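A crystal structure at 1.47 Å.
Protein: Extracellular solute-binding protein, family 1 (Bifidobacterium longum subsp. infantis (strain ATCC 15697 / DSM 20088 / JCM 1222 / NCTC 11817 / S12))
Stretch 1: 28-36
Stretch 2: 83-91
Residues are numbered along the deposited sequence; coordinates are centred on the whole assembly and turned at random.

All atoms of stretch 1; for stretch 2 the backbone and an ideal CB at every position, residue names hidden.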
ATOM      1  N   PRO A  28     -23.698  -6.884 -28.394  1.00 29.47           N
ATOM      2  CA  PRO A  28     -23.230  -7.916 -27.467  1.00 31.99           C
ATOM      3  C   PRO A  28     -23.365  -7.447 -26.033  1.00 28.83           C
ATOM      4  O   PRO A  28     -23.112  -6.282 -25.714  1.00 27.86           O
ATOM      5  CB  PRO A  28     -21.758  -8.113 -27.858  1.00 30.07           C
ATOM      6  CG  PRO A  28     -21.371  -6.852 -28.562  1.00 33.16           C
ATOM      7  CD  PRO A  28     -22.610  -6.376 -29.249  1.00 30.97           C
ATOM      8  N   ILE A  29     -23.764  -8.376 -25.163  1.00 27.28           N
ATOM      9  CA  ILE A  29     -23.911  -8.100 -23.741  1.00 28.43           C
ATOM     10  C   ILE A  29     -22.657  -8.567 -23.017  1.00 25.70           C
ATOM     11  O   ILE A  29     -22.108  -9.637 -23.304  1.00 26.88           O
ATOM     12  CB  ILE A  29     -25.175  -8.759 -23.153  1.00 30.73           C
ATOM     13  CG1 ILE A  29     -26.425  -8.243 -23.862  1.00 30.30           C
ATOM     14  CG2 ILE A  29     -25.281  -8.438 -21.666  1.00 33.31           C
ATOM     15  CD1 ILE A  29     -27.692  -8.978 -23.443  1.00 34.70           C
ATOM     16  N   VAL A  30     -22.180  -7.731 -22.104  1.00 25.45           N
ATOM     17  CA  VAL A  30     -21.012  -8.016 -21.280  1.00 21.15           C
ATOM     18  C   VAL A  30     -21.423  -7.706 -19.855  1.00 17.82           C
ATOM     19  O   VAL A  30     -21.771  -6.567 -19.548  1.00 20.29           O
ATOM     20  CB  VAL A  30     -19.804  -7.147 -21.679  1.00 22.68           C
ATOM     21  CG1 VAL A  30     -18.603  -7.449 -20.774  1.00 24.31           C
ATOM     22  CG2 VAL A  30     -19.443  -7.350 -23.145  1.00 25.87           C
ATOM     23  N   SER A  31     -21.398  -8.714 -18.989  1.00 18.09           N
ATOM     24  CA  SER A  31     -21.611  -8.471 -17.569  1.00 18.70           C
ATOM     25  C   SER A  31     -20.295  -8.043 -16.934  1.00 18.47           C
ATOM     26  O   SER A  31     -19.238  -8.600 -17.242  1.00 20.40           O
ATOM     27  CB  SER A  31     -22.149  -9.716 -16.862  1.00 20.12           C
ATOM     28  OG  SER A  31     -21.349 -10.863 -17.114  1.00 23.33           O
ATOM     29  N   VAL A  32     -20.360  -7.022 -16.088  1.00 19.03           N
ATOM     30  CA  VAL A  32     -19.171  -6.431 -15.478  1.00 16.91           C
ATOM     31  C   VAL A  32     -19.389  -6.305 -13.975  1.00 16.50           C
ATOM     32  O   VAL A  32     -20.179  -5.470 -13.520  1.00 19.48           O
ATOM     33  CB  VAL A  32     -18.820  -5.070 -16.089  1.00 16.55           C
ATOM     34  CG1 VAL A  32     -17.518  -4.564 -15.484  1.00 18.07           C
ATOM     35  CG2 VAL A  32     -18.697  -5.161 -17.591  1.00 16.07           C
ATOM     36  N   LEU A  33     -18.676  -7.120 -13.202  1.00 17.77           N
ATOM     37  CA  LEU A  33     -18.649  -6.949 -11.758  1.00 18.93           C
ATOM     38  C   LEU A  33     -17.603  -5.899 -11.415  1.00 16.91           C
ATOM     39  O   LEU A  33     -16.455  -5.985 -11.878  1.00 16.24           O
ATOM     40  CB  LEU A  33     -18.295  -8.269 -11.069  1.00 19.75           C
ATOM     41  CG  LEU A  33     -17.974  -8.164  -9.573  1.00 18.85           C
ATOM     42  CD1 LEU A  33     -19.196  -7.786  -8.772  1.00 24.98           C
ATOM     43  CD2 LEU A  33     -17.388  -9.498  -9.071  1.00 22.80           C
ATOM     44  N   VAL A  34     -17.993  -4.910 -10.616  1.00 16.72           N
ATOM     45  CA  VAL A  34     -17.066  -3.886 -10.144  1.00 16.26           C
ATOM     46  C   VAL A  34     -17.132  -3.846  -8.629  1.00 16.44           C
ATOM     47  O   VAL A  34     -18.189  -3.562  -8.057  1.00 16.68           O
ATOM     48  CB  VAL A  34     -17.374  -2.492 -10.711  1.00 18.44           C
ATOM     49  CG1 VAL A  34     -16.267  -1.503 -10.312  1.00 17.40           C
ATOM     50  CG2 VAL A  34     -17.592  -2.530 -12.214  1.00 20.96           C
ATOM     51  N   VAL A  35     -16.009  -4.123  -7.989  1.00 15.28           N
ATOM     52  CA  VAL A  35     -15.854  -3.967  -6.550  1.00 14.79           C
ATOM     53  C   VAL A  35     -15.504  -2.502  -6.324  1.00 17.38           C
ATOM     54  O   VAL A  35     -14.531  -1.993  -6.899  1.00 15.77           O
ATOM     55  CB  VAL A  35     -14.764  -4.901  -6.004  1.00 14.88           C
ATOM     56  CG1 VAL A  35     -14.636  -4.774  -4.504  1.00 17.24           C
ATOM     57  CG2 VAL A  35     -15.036  -6.357  -6.415  1.00 16.28           C
ATOM     58  N   LYS A  36     -16.324  -1.812  -5.535  1.00 15.26           N
ATOM     59  CA  LYS A  36     -16.323  -0.359  -5.456  1.00 14.74           C
ATOM     60  C   LYS A  36     -15.567   0.184  -4.244  1.00 17.53           C
ATOM     61  O   LYS A  36     -15.671  -0.333  -3.122  1.00 16.75           O
ATOM     62  CB  LYS A  36     -17.762   0.160  -5.401  1.00 17.25           C
ATOM     63  CG  LYS A  36     -18.602  -0.109  -6.645  1.00 15.82           C
ATOM     64  CD  LYS A  36     -18.206   0.702  -7.904  1.00 18.40           C
ATOM     65  CE  LYS A  36     -18.422   2.200  -7.751  1.00 17.89           C
ATOM     66  NZ  LYS A  36     -19.833   2.482  -7.279  1.00 18.47           N
ATOM     67  N   UNK A  83     -18.699 -16.419 -12.166  1.00 28.21           N
ATOM     68  CA  UNK A  83     -17.953 -15.184 -12.381  1.00 27.64           C
ATOM     69  C   UNK A  83     -18.571 -14.395 -13.526  1.00 26.10           C
ATOM     70  O   UNK A  83     -19.066 -14.964 -14.507  1.00 24.45           O
ATOM     71  CB  UNK A  83     -16.480 -15.482 -12.670  1.00 27.64           C
ATOM     72  N   UNK A  84     -18.555 -13.074 -13.383  1.00 20.78           N
ATOM     73  CA  UNK A  84     -19.015 -12.200 -14.448  1.00 21.73           C
ATOM     74  C   UNK A  84     -18.060 -12.280 -15.634  1.00 19.56           C
ATOM     75  O   UNK A  84     -16.913 -12.728 -15.514  1.00 20.93           O
ATOM     76  CB  UNK A  84     -19.138 -10.759 -13.950  1.00 21.73           C
ATOM     77  N   UNK A  85     -18.544 -11.855 -16.803  1.00 19.23           N
ATOM     78  CA  UNK A  85     -17.685 -11.838 -17.981  1.00 19.22           C
ATOM     79  C   UNK A  85     -16.406 -11.061 -17.695  1.00 18.41           C
ATOM     80  O   UNK A  85     -15.296 -11.510 -18.015  1.00 20.78           O
ATOM     81  CB  UNK A  85     -18.422 -11.230 -19.176  1.00 19.22           C
ATOM     82  N   UNK A  86     -16.558  -9.882 -17.105  1.00 18.02           N
ATOM     83  CA  UNK A  86     -15.449  -9.015 -16.726  1.00 15.60           C
ATOM     84  C   UNK A  86     -15.608  -8.670 -15.255  1.00 17.70           C
ATOM     85  O   UNK A  86     -16.716  -8.362 -14.803  1.00 17.50           O
ATOM     86  CB  UNK A  86     -15.401  -7.753 -17.589  1.00 15.60           C
ATOM     87  N   UNK A  87     -14.512  -8.729 -14.501  1.00 15.20           N
ATOM     88  CA  UNK A  87     -14.520  -8.307 -13.115  1.00 15.54           C
ATOM     89  C   UNK A  87     -13.390  -7.312 -12.876  1.00 13.90           C
ATOM     90  O   UNK A  87     -12.244  -7.549 -13.289  1.00 14.73           O
ATOM     91  CB  UNK A  87     -14.391  -9.511 -12.180  1.00 15.54           C
ATOM     92  N   UNK A  88     -13.717  -6.222 -12.190  1.00 15.95           N
ATOM     93  CA  UNK A  88     -12.788  -5.138 -11.892  1.00 12.63           C
ATOM     94  C   UNK A  88     -12.558  -5.050 -10.383  1.00 14.29           C
ATOM     95  O   UNK A  88     -13.525  -4.974  -9.608  1.00 14.00           O
ATOM     96  CB  UNK A  88     -13.316  -3.809 -12.435  1.00 12.63           C
ATOM     97  N   UNK A  89     -11.284  -5.024  -9.958  1.00 14.68           N
ATOM     98  CA  UNK A  89     -10.934  -4.873  -8.538  1.00 15.38           C
ATOM     99  C   UNK A  89     -11.410  -6.086  -7.735  1.00 15.14           C
ATOM    100  O   UNK A  89     -11.762  -5.980  -6.551  1.00 14.91           O
ATOM    101  CB  UNK A  89     -11.544  -3.591  -7.968  1.00 15.38           C
ATOM    102  N   UNK A  90     -11.411  -7.246  -8.389  1.00 13.91           N
ATOM    103  CA  UNK A  90     -11.976  -8.457  -7.815  1.00 17.04           C
ATOM    104  C   UNK A  90     -10.951  -9.556  -7.593  1.00 19.35           C
ATOM    105  O   UNK A  90     -10.909 -10.133  -6.492  1.00 18.50           O
ATOM    106  CB  UNK A  90     -13.093  -8.981  -8.719  1.00 17.04           C
ATOM    107  N   UNK A  91     -10.137  -9.870  -8.600  1.00 15.55           N
ATOM    108  CA  UNK A  91      -9.260 -11.038  -8.587  1.00 17.55           C
ATOM    109  C   UNK A  91      -7.796 -10.657  -8.758  1.00 17.77           C
ATOM    110  O   UNK A  91      -7.422  -9.946  -9.701  1.00 16.02           O
ATOM    111  CB  UNK A  91      -9.671 -12.016  -9.690  1.00 17.55           C
TER

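The short strand 86-88 runs parallel to the strand of stretch 1, their axes 16° apart and 4.6 Å at closest approach.

Position 83 has nothing of stretch 1 within 5.5 Å of its CB, and the neighbour sets no preference; it is Ile83, which makes no contact.

At position 84 the CB points toward stretch 1 and already lies 3.7 Å from Leu33 N and 3.9 Å from Ser31 OG. A small residue fits so close an approach. Ala84 occupies it, its CB 3.9 Å from Leu33 CB.

Position 85, with phi/psi of -54/-47, breaks the extended course just before the strand. Its CB points toward stretch 1, and Ser31 N has no backbone acceptor opposite it, so a short acceptor such as Asp, Asn, Ser or Thr would suit. The residue is Asp85: Ser31 N donates to Asp85 OD2 (3.0 Å), while Asp85 N donates to Ser31 OG (3.0 Å). A water donates both to Asp85 OD2 (2.8 Å) and to Ile29 O (2.9 Å).

Position 86 enters the strand, its N donating to Ser31 O (3.0 Å) and its O accepting from Leu33 N (2.8 Å). The CB lies near the methyls of Val30 and Val32, favouring Val, Ile or Leu. Val86 packs CG2 against Val30 CG1 (3.9 Å) and CG1 against Val32 CG1 (4.0 Å).

Position 87 turns to the other face, shared with Leu33, where its CB is 4.1 Å from Leu33 O. This leaves the choice broad, polar or apolar. Ser87 brings its OG to 4.0 Å from Leu33 CB.

Position 88 returns to the face of Val32 and Val34; its N donates to Leu33 O (2.8 Å) and its O accepts from Val35 N (3.1 Å). Branched aliphatics or Met would suit the valine methyls. Leu88 reaches Val34 CG2 with CD1 (3.9 Å) and Val32 CG1 with CG (4.1 Å).

Position 89 has a positive phi (65/32), which makes Gly or Asn plausible, but its CB points toward stretch 1, 3.6 Å from Val35 O, and a polar or aromatic side chain is also possible. His89 presents its ring edge to that carbonyl, with CD2 3.2 Å from Val35 O.

At position 90 the CB sits sideways, 4.0 Å from Val35 CG2 and 4.3 Å from Leu33 CD2, suiting a small apolar residue; Ala90 makes both contacts.

Position 91 is beyond reach at its CB and unconstrained by stretch 1; it is Phe91.

Stretch 2 (83-91) IADVSLHAF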
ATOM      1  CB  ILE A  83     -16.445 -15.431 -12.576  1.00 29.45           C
ATOM      2  CG1 ILE A  83     -16.161 -16.137 -13.887  1.00 30.76           C
ATOM      3  CG2 ILE A  83     -15.876 -16.260 -11.396  1.00 31.31           C
ATOM      4  CD1 ILE A  83     -14.682 -16.134 -14.227  1.00 32.98           C
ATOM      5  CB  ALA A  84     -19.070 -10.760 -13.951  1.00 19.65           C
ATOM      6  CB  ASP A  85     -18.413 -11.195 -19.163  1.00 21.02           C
ATOM      7  CG  ASP A  85     -19.646 -11.971 -19.594  1.00 26.15           C
ATOM      8  OD1 ASP A  85     -19.731 -13.195 -19.321  1.00 25.48           O
ATOM      9  OD2 ASP A  85     -20.524 -11.336 -20.220  1.00 24.43           O
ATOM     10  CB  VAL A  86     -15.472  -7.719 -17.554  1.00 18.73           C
ATOM     11  CG1 VAL A  86     -14.466  -6.722 -17.008  1.00 17.86           C
ATOM     12  CG2 VAL A  86     -15.196  -8.014 -19.024  1.00 16.93           C
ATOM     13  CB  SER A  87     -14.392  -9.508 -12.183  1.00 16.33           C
ATOM     14  OG  SER A  87     -15.342 -10.510 -12.521  1.00 18.82           O
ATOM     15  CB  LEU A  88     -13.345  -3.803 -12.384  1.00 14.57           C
ATOM     16  CG  LEU A  88     -13.822  -3.721 -13.842  1.00 14.61           C
ATOM     17  CD1 LEU A  88     -14.225  -2.272 -14.140  1.00 15.22           C
ATOM     18  CD2 LEU A  88     -12.785  -4.249 -14.882  1.00 14.29           C
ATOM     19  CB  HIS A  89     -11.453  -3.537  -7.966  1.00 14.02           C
ATOM     20  CG  HIS A  89     -11.070  -3.255  -6.531  1.00 12.29           C
ATOM     21  ND1 HIS A  89      -9.905  -3.714  -5.949  1.00 15.01           N
ATOM     22  CD2 HIS A  89     -11.706  -2.543  -5.568  1.00 15.05           C
ATOM     23  CE1 HIS A  89      -9.847  -3.308  -4.691  1.00 16.44           C
ATOM     24  NE2 HIS A  89     -10.928  -2.600  -4.434  1.00 14.31           N
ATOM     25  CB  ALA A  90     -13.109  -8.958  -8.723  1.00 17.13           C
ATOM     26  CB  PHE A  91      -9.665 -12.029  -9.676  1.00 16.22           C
ATOM     27  CG  PHE A  91     -11.085 -12.494  -9.550  1.00 16.93           C
ATOM     28  CD1 PHE A  91     -11.471 -13.263  -8.472  1.00 16.53           C
ATOM     29  CD2 PHE A  91     -12.020 -12.190 -10.513  1.00 17.40           C
ATOM     30  CE1 PHE A  91     -12.791 -13.669  -8.339  1.00 16.87           C
ATOM     31  CE2 PHE A  91     -13.332 -12.607 -10.390  1.00 19.69           C
ATOM     32  CZ  PHE A  91     -13.709 -13.362  -9.303  1.00 16.34           C
TER
HETATM   33  O   HOH W   1     -19.929 -11.451 -22.907  1.00 31.66           O
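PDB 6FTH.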